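Local coordinates for protein hydrogenase maturation factor (Thermoanaerobacter tengcongensis, PDB 3VTH) that probably transfers the carbamoyl group of carbamoyl phosphate, at the expense of ATP, to the C-terminal cysteine of HypE during [NiFe]-hydrogenase maturation, at residues I548-Y552 with R611-E617. Residues are numbered along the deposited sequence; the frame is centred on the assembly and turned at random.
Sequences IKKIY and RKEVLFE
In the Kae1-like carbamoyltransferase region, of the actin-type ATPase clan, the kink joining two short helices (546-549 and 551-559) runs in antiparallel register with the irregular loop 611-617, extended at Glu613 and Val614, that leads into helix 619-626. CA atoms of Lys549 and Val614 lie 4.9 Å apart, those of Lys550 and Glu613 4.6 Å. Ile548 (phi/psi -50/-51) sets CG2 3.2 Å from OE1 of Glu617, a residue that touches the bound ADP analogue. Lys549 O accepts a hydrogen bond from Val614 N at 2.8 Å and also lies 3.2 Å from Glu613 CA, a CA-H...O contact. Lys550 (-92/79) departs from helical geometry; its NZ makes a long salt bridge to Glu613 OE2 (3.9 Å) and donates to Tyr552 OH (3.2 Å), which Glu577 also binds. Ile551 (chi1 p, chi2 t) points toward the loop, CG2 4.0 Å from Val614 CG2, and reaches Ala606 and Ala620 of the flanking helices. Tyr552 N, in the first turn of helix 551-559, donates to Lys612 O at 3.3 Å. With chi1 p, its ring turns an edge to that carbonyl and a face to Lys612, whose NZ makes a cation-pi contact 4.9 Å from the centroid of the Tyr552 ring.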
loop_
_atom_site.group_PDB
_atom_site.type_symbol
_atom_site.label_atom_id
_atom_site.label_comp_id
_atom_site.label_asym_id
_atom_site.label_seq_id
_atom_site.Cartn_x
_atom_site.Cartn_y
_atom_site.Cartn_z
ATOM N N ILE A 548 -3.316 -24.670 -4.000
ATOM C CA ILE A 548 -2.959 -23.417 -3.331
ATOM C C ILE A 548 -2.725 -23.642 -1.825
ATOM O O ILE A 548 -1.684 -23.245 -1.292
ATOM C CB ILE A 548 -4.037 -22.294 -3.559
ATOM C CG1 ILE A 548 -4.109 -21.847 -5.036
ATOM C CG2 ILE A 548 -3.854 -21.111 -2.584
ATOM C CD1 ILE A 548 -2.765 -21.594 -5.735
ATOM N N LYS A 549 -3.678 -24.291 -1.156
ATOM C CA LYS A 549 -3.574 -24.545 0.285
ATOM C C LYS A 549 -3.028 -25.926 0.686
ATOM O O LYS A 549 -2.338 -26.045 1.701
ATOM C CB LYS A 549 -4.901 -24.226 0.994
ATOM C CG LYS A 549 -5.119 -22.697 1.159
ATOM C CD LYS A 549 -6.595 -22.298 1.289
ATOM C CE LYS A 549 -7.264 -22.975 2.489
ATOM N NZ LYS A 549 -8.589 -22.370 2.787
ATOM N N LYS A 550 -3.328 -26.958 -0.100
ATOM C CA LYS A 550 -2.739 -28.283 0.134
ATOM C C LYS A 550 -1.454 -28.422 -0.693
ATOM O O LYS A 550 -1.447 -29.045 -1.757
ATOM C CB LYS A 550 -3.741 -29.398 -0.177
ATOM C CG LYS A 550 -4.943 -29.436 0.772
ATOM C CD LYS A 550 -5.548 -30.814 0.851
ATOM C CE LYS A 550 -6.383 -30.981 2.115
ATOM N NZ LYS A 550 -6.206 -32.348 2.704
ATOM N N ILE A 551 -0.374 -27.825 -0.195
ATOM C CA ILE A 551 0.844 -27.658 -0.984
ATOM C C ILE A 551 1.629 -28.942 -1.251
ATOM O O ILE A 551 2.489 -28.958 -2.125
ATOM C CB ILE A 551 1.791 -26.556 -0.424
ATOM C CG1 ILE A 551 2.447 -26.992 0.885
ATOM C CG2 ILE A 551 1.043 -25.213 -0.280
ATOM C CD1 ILE A 551 3.519 -26.010 1.369
ATOM N N TYR A 552 1.349 -30.013 -0.511
ATOM C CA TYR A 552 1.957 -31.295 -0.865
ATOM C C TYR A 552 1.494 -31.740 -2.263
ATOM O O TYR A 552 2.222 -32.438 -2.957
ATOM C CB TYR A 552 1.705 -32.378 0.197
ATOM C CG TYR A 552 0.243 -32.712 0.410
ATOM C CD1 TYR A 552 -0.535 -31.987 1.320
ATOM C CD2 TYR A 552 -0.363 -33.765 -0.289
ATOM C CE1 TYR A 552 -1.884 -32.298 1.518
ATOM C CE2 TYR A 552 -1.703 -34.084 -0.095
ATOM C CZ TYR A 552 -2.457 -33.349 0.806
ATOM O OH TYR A 552 -3.785 -33.660 0.995
ATOM N N ARG A 611 5.935 -27.190 5.874
ATOM C CA ARG A 611 4.482 -27.283 5.999
ATOM C C ARG A 611 3.961 -28.216 4.906
ATOM O O ARG A 611 4.577 -28.322 3.853
ATOM C CB ARG A 611 3.835 -25.891 5.823
ATOM C CG ARG A 611 3.623 -25.158 7.143
ATOM C CD ARG A 611 2.879 -23.841 6.972
ATOM N NE ARG A 611 2.511 -23.308 8.290
ATOM C CZ ARG A 611 1.293 -23.387 8.818
ATOM N NH1 ARG A 611 0.302 -23.962 8.144
ATOM N NH2 ARG A 611 1.062 -22.879 10.019
ATOM N N LYS A 612 2.833 -28.880 5.141
ATOM C CA LYS A 612 2.181 -29.633 4.066
ATOM C C LYS A 612 0.910 -28.934 3.621
ATOM O O LYS A 612 0.438 -29.136 2.501
ATOM C CB LYS A 612 1.874 -31.078 4.475
ATOM C CG LYS A 612 3.098 -31.902 4.890
ATOM C CD LYS A 612 3.195 -33.231 4.113
ATOM C CE LYS A 612 2.091 -34.213 4.487
ATOM N NZ LYS A 612 2.058 -35.389 3.555
ATOM N N GLU A 613 0.360 -28.114 4.513
ATOM C CA GLU A 613 -0.847 -27.348 4.233
ATOM C C GLU A 613 -0.690 -25.930 4.770
ATOM O O GLU A 613 -0.056 -25.720 5.799
ATOM C CB GLU A 613 -2.076 -28.023 4.853
ATOM C CG GLU A 613 -2.165 -29.529 4.550
ATOM C CD GLU A 613 -3.487 -30.154 4.959
ATOM O OE1 GLU A 613 -3.459 -31.279 5.493
ATOM O OE2 GLU A 613 -4.547 -29.522 4.747
ATOM N N VAL A 614 -1.265 -24.969 4.062
ATOM C CA VAL A 614 -1.184 -23.565 4.455
ATOM C C VAL A 614 -2.572 -22.938 4.638
ATOM O O VAL A 614 -3.563 -23.388 4.041
ATOM C CB VAL A 614 -0.335 -22.714 3.467
ATOM C CG1 VAL A 614 1.125 -23.242 3.398
ATOM C CG2 VAL A 614 -0.974 -22.669 2.089
ATOM N N LEU A 615 -2.621 -21.900 5.469
ATOM C CA LEU A 615 -3.872 -21.239 5.842
ATOM C C LEU A 615 -4.141 -20.049 4.940
ATOM O O LEU A 615 -5.286 -19.650 4.757
ATOM C CB LEU A 615 -3.841 -20.822 7.320
ATOM C CG LEU A 615 -3.645 -21.985 8.315
ATOM C CD1 LEU A 615 -3.523 -21.522 9.779
ATOM C CD2 LEU A 615 -4.762 -23.022 8.180
ATOM N N PHE A 616 -3.076 -19.495 4.363
ATOM C CA PHE A 616 -3.188 -18.384 3.431
ATOM C C PHE A 616 -2.129 -18.495 2.346
ATOM O O PHE A 616 -1.069 -19.075 2.555
ATOM C CB PHE A 616 -3.109 -17.023 4.156
ATOM C CG PHE A 616 -1.803 -16.778 4.895
ATOM C CD1 PHE A 616 -1.649 -17.180 6.212
ATOM C CD2 PHE A 616 -0.747 -16.109 4.277
ATOM C CE1 PHE A 616 -0.457 -16.948 6.898
ATOM C CE2 PHE A 616 0.458 -15.872 4.964
ATOM C CZ PHE A 616 0.595 -16.295 6.273
ATOM N N GLU A 617 -2.438 -17.931 1.184
ATOM C CA GLU A 617 -1.564 -17.973 0.016
ATOM C C GLU A 617 -0.224 -17.298 0.347
ATOM O O GLU A 617 -0.191 -16.172 0.820
ATOM C CB GLU A 617 -2.280 -17.262 -1.150
ATOM C CG GLU A 617 -1.528 -17.188 -2.483
ATOM C CD GLU A 617 -1.727 -18.413 -3.371
ATOM O OE1 GLU A 617 -1.170 -19.493 -3.046
ATOM O OE2 GLU A 617 -2.428 -18.287 -4.411
#